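Local coordinates for specific mitochondrial acyl carrier protein (Toxoplasma, PDB 3CE7), which probably serves mitochondrial fatty acid synthesis as an acyl carrier protein, a family that holds acyl chains on a phosphopantetheine arm, at residues F71-P76 / F92-R97; V38-L44 / Q84-I89. Where two conformers were deposited one is given. Numbering follows the deposited sequence.

In the fold
Both contacts use helix 86-98, the last of the chain: contact 2 meets its N-terminal start and contact 1 its later turns, with centres about 16 Å apart. Their segments alternate along the sequence, 38-44 then 71-76, and 84-89 then 92-97, so the two connections cross. Contact 2 brings in the long loop between helices 17-29 and 57-71; contact 1 brings in the short link from helix 57-71 to helix 77-80. Two different loops thus pack on one helix, at its start and along its later turns, within the small all-helical bundle of acyl carrier proteins, which here contains no strand.

Contact 1: F71-P76 / F92-R97; sequences FDVTVP and FVVSER
Phe-71 ends helix 57-71, Asp-72 breaks out with positive phi (56/54), and Val-73 to Val-75 run extended until Pro-76 takes the N-cap position of helix 77-80. This link lies along residues 92-97 of helix 86-98, with Val-73 CA 6.6 Å from Val-93 CA and Val-75 CA 8.3 Å from Phe-92 CA.

Val-73 (chi1 m) is the main bump, filling the hollow between Val-93, Glu-96 and Arg-97, residues i, i+3 and i+4 of the helix: CG2 is 4.2 Å from Val-93 CG2, while CG1 lies 3.9 Å from Glu-96 CB and 3.6 Å from Arg-97 CD. Val-93 CG1 in turn meets Phe-71 CG at 3.7 Å. Phe-92 (chi1 t) extends its ring alongside the link, its CE2 3.8 Å from Val-75 CG2 and its CZ 3.9 Å from Pro-76 CD; Thr-74 O lies at the ring edge, 3.5 Å from Phe-92 CE2. Arg-97, with its first three chi angles m, curls over the turn so that NH1 donates to Asp-72 O at 3.0 Å, while its NE forms a salt bridge with Asp-14. Two waters join Glu-96 OE1 to Thr-74 N and O; Glu-96 also salt-bridges Lys-99.

This is plain packing in the acyl carrier protein four-helix bundle: on the inner side Phe-71 and Val-93 also pack on helix 17-29, Val-93 and Val-75 on helix 57-71, and Val-75 and Phe-92 on helix 77-80.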
ATOM      1  N   PHE A  71       4.132  -9.930   0.230  1.00 21.84           N
ATOM      2  CA  PHE A  71       3.673 -10.437  -1.070  1.00 21.70           C
ATOM      3  C   PHE A  71       4.770 -10.946  -1.996  1.00 22.53           C
ATOM      4  O   PHE A  71       4.470 -11.442  -3.084  1.00 22.68           O
ATOM      5  CB  PHE A  71       2.810  -9.387  -1.798  1.00 21.18           C
ATOM      6  CG  PHE A  71       1.496  -9.123  -1.123  1.00 20.44           C
ATOM      7  CD1 PHE A  71       0.437 -10.032  -1.238  1.00 21.16           C
ATOM      8  CD2 PHE A  71       1.317  -7.984  -0.345  1.00 20.32           C
ATOM      9  CE1 PHE A  71      -0.772  -9.800  -0.593  1.00 22.87           C
ATOM     10  CE2 PHE A  71       0.104  -7.747   0.298  1.00 22.17           C
ATOM     11  CZ  PHE A  71      -0.938  -8.653   0.171  1.00 21.54           C
ATOM     12  N   ASP A  72       6.024 -10.822  -1.558  1.00 22.54           N
ATOM     13  CA  ASP A  72       7.173 -11.280  -2.343  0.50 22.99           C
ATOM     14  C   ASP A  72       7.187 -10.648  -3.735  1.00 23.20           C
ATOM     15  O   ASP A  72       7.208 -11.350  -4.758  1.00 22.92           O
ATOM     16  CB  ASP A  72       7.194 -12.814  -2.442  0.50 23.42           C
ATOM     17  CG  ASP A  72       7.403 -13.493  -1.097  0.50 24.23           C
ATOM     18  OD1 ASP A  72       7.976 -12.868  -0.177  0.50 26.32           O
ATOM     19  OD2 ASP A  72       6.988 -14.663  -0.962  0.50 26.55           O
ATOM     20  N   VAL A  73       7.137  -9.318  -3.762  1.00 22.57           N
ATOM     21  CA  VAL A  73       7.302  -8.552  -4.994  1.00 22.53           C
ATOM     22  C   VAL A  73       8.423  -7.543  -4.779  1.00 22.73           C
ATOM     23  O   VAL A  73       8.749  -7.218  -3.637  1.00 22.78           O
ATOM     24  CB  VAL A  73       6.002  -7.826  -5.430  1.00 22.54           C
ATOM     25  CG1 VAL A  73       4.912  -8.836  -5.748  1.00 21.81           C
ATOM     26  CG2 VAL A  73       5.539  -6.816  -4.376  1.00 22.48           C
ATOM     27  N   THR A  74       9.014  -7.077  -5.878  1.00 22.75           N
ATOM     28  CA  THR A  74      10.013  -6.012  -5.842  1.00 23.18           C
ATOM     29  C   THR A  74       9.400  -4.763  -6.450  1.00 22.88           C
ATOM     30  O   THR A  74       8.945  -4.784  -7.597  1.00 22.67           O
ATOM     31  CB  THR A  74      11.286  -6.385  -6.632  1.00 23.62           C
ATOM     32  OG1 THR A  74      11.863  -7.560  -6.053  1.00 25.83           O
ATOM     33  CG2 THR A  74      12.301  -5.254  -6.585  1.00 24.60           C
ATOM     34  N   VAL A  75       9.390  -3.687  -5.668  1.00 22.64           N
ATOM     35  CA  VAL A  75       8.904  -2.400  -6.143  1.00 22.43           C
ATOM     36  C   VAL A  75      10.117  -1.515  -6.431  1.00 23.19           C
ATOM     37  O   VAL A  75      10.814  -1.111  -5.501  1.00 23.15           O
ATOM     38  CB  VAL A  75       7.983  -1.722  -5.104  1.00 22.17           C
ATOM     39  CG1 VAL A  75       7.418  -0.414  -5.654  1.00 23.05           C
ATOM     40  CG2 VAL A  75       6.856  -2.672  -4.690  1.00 21.98           C
ATOM     41  N   PRO A  76      10.377  -1.228  -7.717  1.00 23.70           N
ATOM     42  CA  PRO A  76      11.443  -0.280  -8.077  1.00 24.27           C
ATOM     43  C   PRO A  76      11.195   1.117  -7.505  1.00 25.25           C
ATOM     44  O   PRO A  76      10.045   1.519  -7.322  1.00 24.77           O
ATOM     45  CB  PRO A  76      11.384  -0.236  -9.604  1.00 24.54           C
ATOM     46  CG  PRO A  76      10.652  -1.474 -10.012  1.00 24.69           C
ATOM     47  CD  PRO A  76       9.709  -1.790  -8.905  1.00 23.82           C
ATOM     48  N   PHE A  92      -0.277  -2.937  -8.383  1.00 15.97           N
ATOM     49  CA  PHE A  92       1.098  -3.299  -8.726  1.00 16.51           C
ATOM     50  C   PHE A  92       1.421  -4.707  -8.221  1.00 16.15           C
ATOM     51  O   PHE A  92       2.051  -5.515  -8.923  1.00 16.32           O
ATOM     52  CB  PHE A  92       2.099  -2.297  -8.157  1.00 16.74           C
ATOM     53  CG  PHE A  92       3.501  -2.554  -8.614  1.00 17.04           C
ATOM     54  CD1 PHE A  92       3.895  -2.216  -9.901  1.00 18.74           C
ATOM     55  CD2 PHE A  92       4.420  -3.196  -7.774  1.00 18.31           C
ATOM     56  CE1 PHE A  92       5.201  -2.473 -10.346  1.00 18.89           C
ATOM     57  CE2 PHE A  92       5.725  -3.451  -8.208  1.00 18.35           C
ATOM     58  CZ  PHE A  92       6.110  -3.098  -9.491  1.00 17.81           C
ATOM     59  N   VAL A  93       0.970  -5.011  -7.007  1.00 16.13           N
ATOM     60  CA  VAL A  93       1.216  -6.336  -6.432  1.00 16.38           C
ATOM     61  C   VAL A  93       0.594  -7.404  -7.329  1.00 16.66           C
ATOM     62  O   VAL A  93       1.261  -8.375  -7.711  1.00 17.01           O
ATOM     63  CB  VAL A  93       0.663  -6.446  -4.999  1.00 17.07           C
ATOM     64  CG1 VAL A  93       0.643  -7.899  -4.542  1.00 17.70           C
ATOM     65  CG2 VAL A  93       1.497  -5.601  -4.052  1.00 17.37           C
ATOM     66  N   VAL A  94      -0.676  -7.219  -7.676  1.00 16.50           N
ATOM     67  CA  VAL A  94      -1.377  -8.215  -8.481  1.00 16.81           C
ATOM     68  C   VAL A  94      -0.700  -8.365  -9.843  1.00 17.53           C
ATOM     69  O   VAL A  94      -0.459  -9.485 -10.297  1.00 18.02           O
ATOM     70  CB  VAL A  94      -2.873  -7.893  -8.590  1.00 16.83           C
ATOM     71  CG1 VAL A  94      -3.540  -8.737  -9.699  1.00 17.37           C
ATOM     72  CG2 VAL A  94      -3.531  -8.131  -7.235  1.00 16.18           C
ATOM     73  N   SER A  95      -0.359  -7.234 -10.464  1.00 17.79           N
ATOM     74  CA  SER A  95       0.286  -7.261 -11.779  0.50 18.56           C
ATOM     75  C   SER A  95       1.606  -8.031 -11.733  1.00 18.44           C
ATOM     76  O   SER A  95       1.879  -8.845 -12.623  1.00 19.46           O
ATOM     77  CB  SER A  95       0.483  -5.846 -12.335  0.50 18.58           C
ATOM     78  OG  SER A  95       1.410  -5.112 -11.568  0.50 19.54           O
ATOM     79  N   GLU A  96       2.398  -7.816 -10.687  1.00 18.84           N
ATOM     80  CA  GLU A  96       3.684  -8.511 -10.581  1.00 18.90           C
ATOM     81  C   GLU A  96       3.482 -10.002 -10.370  1.00 18.72           C
ATOM     82  O   GLU A  96       4.146 -10.828 -11.001  1.00 19.26           O
ATOM     83  CB  GLU A  96       4.544  -7.918  -9.473  1.00 19.29           C
ATOM     84  CG  GLU A  96       5.111  -6.545  -9.832  1.00 20.69           C
ATOM     85  CD  GLU A  96       6.094  -6.604 -10.994  1.00 23.18           C
ATOM     86  OE1 GLU A  96       7.190  -7.193 -10.833  1.00 25.51           O
ATOM     87  OE2 GLU A  96       5.767  -6.066 -12.068  1.00 25.52           O
ATOM     88  N   ARG A  97       2.557 -10.350  -9.485  1.00 18.25           N
ATOM     89  CA  ARG A  97       2.330 -11.756  -9.179  1.00 18.39           C
ATOM     90  C   ARG A  97       1.683 -12.488 -10.356  1.00 18.45           C
ATOM     91  O   ARG A  97       1.897 -13.687 -10.530  1.00 19.07           O
ATOM     92  CB  ARG A  97       1.486 -11.909  -7.913  1.00 18.68           C
ATOM     93  CG  ARG A  97       2.181 -11.404  -6.645  1.00 18.79           C
ATOM     94  CD  ARG A  97       3.555 -12.049  -6.411  1.00 20.44           C
ATOM     95  NE  ARG A  97       3.467 -13.499  -6.250  1.00 21.27           N
ATOM     96  CZ  ARG A  97       4.480 -14.278  -5.882  1.00 25.82           C
ATOM     97  NH1 ARG A  97       5.673 -13.752  -5.611  1.00 25.54           N
ATOM     98  NH2 ARG A  97       4.294 -15.587  -5.763  1.00 26.55           N
TER
HETATM   99  O   HOH W   1       8.215  -8.499  -8.370  1.00 30.08           O
HETATM  100  O   HOH W   2       9.462  -5.684 -10.111  1.00 37.27           O

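Contact 2: V38-L44 / Q84-I89; sequences VTPSSKL and QTLQEI
Two backbone hydrogen bonds fix this contact: Leu-44 N donates to Gln-84 O at 2.8 Å, almost straight at 174°, and Gln-87 N donates to Pro-40 O at 2.9 Å. Between them a water accepts from Leu-86 N at 2.8 Å and sits 2.9 Å from Thr-39 O and 2.7 Å from Ser-42 O.

Residues 39-42 form a type I beta turn, with Ser-42 N bonded to Thr-39 O at 3.1 Å and Thr-39 N to Ser-42 OG at 2.8 Å. Opposite the turn, Thr-85 is the N-cap of helix 86-98 and makes a capping box with Glu-88: Glu-88 N donates to Thr-85 OG1 at 3.3 Å, and Thr-85 N to Glu-88 OE1 at 3.1 Å. Gln-84 N reaches that same OE1 at 2.7 Å. In register, Pro-40 CA is 4.6 Å from Gln-87 CA, and Lys-43 CA 5.2 Å from Thr-85 CA.

Further out, Thr-85 CG2 comes within 3.4 Å of Ser-42 O, and Lys-43, whose CB points away, bends back to set NZ 3.5 Å from that methyl. On the inner side Leu-86 (chi1 m, chi2 t) takes Val-38 CG2 at 3.6 Å from its CD1 and Leu-44 CD2 at 3.8 Å from its CD2, then continues onto Ile-24 and Cys-28 of helix 17-29 and Phe-63 of helix 57-71.

The first-turn amides of Leu-86 and Gln-87 are thus met by water and Pro-40 O, while Glu-88 N goes to Thr-85 OG1, with a weak bond to Thr-85 O: the long loop helps cap the helix while its apolar residues close over the core.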
ATOM      1  N   VAL A  38      -9.493   5.217   5.755  1.00 19.04           N
ATOM      2  CA  VAL A  38      -8.743   5.048   4.516  1.00 17.91           C
ATOM      3  C   VAL A  38      -9.500   4.118   3.564  1.00 17.99           C
ATOM      4  O   VAL A  38     -10.013   3.081   3.981  1.00 18.20           O
ATOM      5  CB  VAL A  38      -7.302   4.516   4.794  1.00 18.21           C
ATOM      6  CG1 VAL A  38      -7.336   3.169   5.523  1.00 18.02           C
ATOM      7  CG2 VAL A  38      -6.498   4.418   3.506  1.00 18.09           C
ATOM      8  N   THR A  39      -9.588   4.525   2.300  1.00 17.42           N
ATOM      9  CA  THR A  39     -10.163   3.690   1.247  1.00 17.75           C
ATOM     10  C   THR A  39      -9.115   3.479   0.153  1.00 17.24           C
ATOM     11  O   THR A  39      -8.071   4.152   0.149  1.00 17.76           O
ATOM     12  CB  THR A  39     -11.386   4.352   0.598  1.00 17.91           C
ATOM     13  OG1 THR A  39     -10.942   5.430  -0.234  1.00 18.19           O
ATOM     14  CG2 THR A  39     -12.368   4.854   1.657  1.00 18.81           C
ATOM     15  N   PRO A  40      -9.374   2.553  -0.793  1.00 17.46           N
ATOM     16  CA  PRO A  40      -8.350   2.346  -1.829  1.00 17.47           C
ATOM     17  C   PRO A  40      -8.062   3.590  -2.684  1.00 17.83           C
ATOM     18  O   PRO A  40      -6.971   3.709  -3.241  1.00 18.29           O
ATOM     19  CB  PRO A  40      -8.936   1.222  -2.686  1.00 17.55           C
ATOM     20  CG  PRO A  40      -9.922   0.530  -1.781  1.00 17.63           C
ATOM     21  CD  PRO A  40     -10.517   1.638  -0.965  1.00 17.83           C
ATOM     22  N   SER A  41      -9.014   4.513  -2.780  1.00 18.52           N
ATOM     23  CA  SER A  41      -8.798   5.708  -3.596  1.00 19.53           C
ATOM     24  C   SER A  41      -8.310   6.930  -2.802  1.00 19.47           C
ATOM     25  O   SER A  41      -8.028   7.984  -3.391  1.00 19.45           O
ATOM     26  CB  SER A  41     -10.062   6.056  -4.382  1.00 20.62           C
ATOM     27  OG  SER A  41     -11.109   6.357  -3.486  1.00 23.62           O
ATOM     28  N   SER A  42      -8.198   6.785  -1.480  1.00 19.12           N
ATOM     29  CA  SER A  42      -7.709   7.881  -0.630  1.00 19.22           C
ATOM     30  C   SER A  42      -6.297   8.290  -1.054  1.00 19.48           C
ATOM     31  O   SER A  42      -5.458   7.439  -1.323  1.00 19.03           O
ATOM     32  CB  SER A  42      -7.685   7.475   0.852  1.00 19.00           C
ATOM     33  OG  SER A  42      -8.964   7.130   1.348  1.00 19.32           O
ATOM     34  N   LYS A  43      -6.036   9.593  -1.132  1.00 19.65           N
ATOM     35  CA  LYS A  43      -4.666  10.058  -1.326  1.00 20.37           C
ATOM     36  C   LYS A  43      -3.895   9.848  -0.023  1.00 19.86           C
ATOM     37  O   LYS A  43      -4.253  10.407   1.016  1.00 20.26           O
ATOM     38  CB  LYS A  43      -4.650  11.531  -1.755  1.00 20.82           C
ATOM     39  CG  LYS A  43      -5.155  11.747  -3.192  1.00 24.49           C
ATOM     40  CD  LYS A  43      -4.057  11.485  -4.216  1.00 29.85           C
ATOM     41  CE  LYS A  43      -4.593  11.516  -5.645  1.00 33.27           C
ATOM     42  NZ  LYS A  43      -5.190  10.211  -6.058  1.00 35.83           N
ATOM     43  N   LEU A  44      -2.861   9.008  -0.071  1.00 20.27           N
ATOM     44  CA  LEU A  44      -2.105   8.664   1.134  1.00 20.79           C
ATOM     45  C   LEU A  44      -1.653   9.902   1.901  1.00 22.13           C
ATOM     46  O   LEU A  44      -1.764   9.940   3.129  1.00 20.86           O
ATOM     47  CB  LEU A  44      -0.889   7.804   0.788  1.00 21.01           C
ATOM     48  CG  LEU A  44      -1.175   6.398   0.258  1.00 20.01           C
ATOM     49  CD1 LEU A  44       0.101   5.784  -0.296  1.00 20.95           C
ATOM     50  CD2 LEU A  44      -1.776   5.521   1.336  1.00 21.08           C
ATOM     51  N   GLN A  84       0.433   7.058  -5.066  1.00 18.42           N
ATOM     52  CA  GLN A  84      -0.377   8.036  -4.342  1.00 18.48           C
ATOM     53  C   GLN A  84      -1.541   7.421  -3.564  1.00 18.13           C
ATOM     54  O   GLN A  84      -2.040   8.029  -2.611  1.00 18.36           O
ATOM     55  CB  GLN A  84      -0.902   9.118  -5.280  1.00 18.74           C
ATOM     56  CG  GLN A  84       0.180   9.982  -5.880  1.00 21.90           C
ATOM     57  CD  GLN A  84      -0.403  11.017  -6.801  1.00 26.44           C
ATOM     58  OE1 GLN A  84      -0.701  10.737  -7.968  1.00 28.65           O
ATOM     59  NE2 GLN A  84      -0.589  12.229  -6.281  1.00 28.60           N
ATOM     60  N   THR A  85      -1.975   6.224  -3.971  1.00 17.32           N
ATOM     61  CA  THR A  85      -3.116   5.555  -3.328  1.00 16.99           C
ATOM     62  C   THR A  85      -2.847   4.073  -3.088  1.00 16.25           C
ATOM     63  O   THR A  85      -1.967   3.468  -3.733  1.00 16.61           O
ATOM     64  CB  THR A  85      -4.409   5.632  -4.183  1.00 17.15           C
ATOM     65  OG1 THR A  85      -4.285   4.772  -5.332  1.00 17.54           O
ATOM     66  CG2 THR A  85      -4.710   7.074  -4.614  1.00 18.19           C
ATOM     67  N   LEU A  86      -3.604   3.486  -2.165  1.00 15.66           N
ATOM     68  CA  LEU A  86      -3.486   2.045  -1.914  1.00 15.53           C
ATOM     69  C   LEU A  86      -3.945   1.208  -3.105  1.00 15.16           C
ATOM     70  O   LEU A  86      -3.414   0.124  -3.331  1.00 15.74           O
ATOM     71  CB  LEU A  86      -4.291   1.626  -0.689  1.00 15.89           C
ATOM     72  CG  LEU A  86      -3.831   2.222   0.636  1.00 15.58           C
ATOM     73  CD1 LEU A  86      -4.829   1.789   1.668  1.00 15.83           C
ATOM     74  CD2 LEU A  86      -2.393   1.778   0.992  1.00 15.79           C
ATOM     75  N   GLN A  87      -4.932   1.693  -3.863  1.00 15.54           N
ATOM     76  CA  GLN A  87      -5.365   0.941  -5.032  1.00 16.33           C
ATOM     77  C   GLN A  87      -4.205   0.732  -5.996  1.00 15.78           C
ATOM     78  O   GLN A  87      -4.067  -0.349  -6.580  1.00 16.28           O
ATOM     79  CB  GLN A  87      -6.522   1.623  -5.762  1.00 16.42           C
ATOM     80  CG  GLN A  87      -7.122   0.732  -6.830  1.00 20.27           C
ATOM     81  CD  GLN A  87      -7.810  -0.466  -6.225  1.00 24.22           C
ATOM     82  OE1 GLN A  87      -8.876  -0.334  -5.610  1.00 26.85           O
ATOM     83  NE2 GLN A  87      -7.192  -1.644  -6.361  1.00 25.63           N
ATOM     84  N   GLU A  88      -3.376   1.757  -6.168  1.00 16.09           N
ATOM     85  CA  GLU A  88      -2.215   1.643  -7.054  1.00 15.70           C
ATOM     86  C   GLU A  88      -1.239   0.572  -6.567  1.00 15.71           C
ATOM     87  O   GLU A  88      -0.673  -0.182  -7.361  1.00 15.35           O
ATOM     88  CB  GLU A  88      -1.505   2.988  -7.144  1.00 16.32           C
ATOM     89  CG  GLU A  88      -2.301   4.033  -7.932  1.00 16.94           C
ATOM     90  CD  GLU A  88      -1.711   5.422  -7.807  1.00 19.24           C
ATOM     91  OE1 GLU A  88      -0.937   5.652  -6.860  1.00 19.29           O
ATOM     92  OE2 GLU A  88      -2.031   6.296  -8.648  1.00 22.81           O
ATOM     93  N   ILE A  89      -1.042   0.523  -5.249  1.00 15.80           N
ATOM     94  CA  ILE A  89      -0.126  -0.446  -4.666  1.00 15.99           C
ATOM     95  C   ILE A  89      -0.667  -1.862  -4.867  1.00 16.18           C
ATOM     96  O   ILE A  89       0.070  -2.755  -5.329  1.00 16.77           O
ATOM     97  CB  ILE A  89       0.172  -0.150  -3.189  1.00 15.75           C
ATOM     98  CG1 ILE A  89       0.746   1.267  -3.065  1.00 17.11           C
ATOM     99  CG2 ILE A  89       1.185  -1.183  -2.644  1.00 15.74           C
ATOM    100  CD1 ILE A  89       1.101   1.701  -1.643  1.00 16.83           C
TER
HETATM  101  O   HOH W   3      -5.362   4.903  -0.501  1.00 17.28           O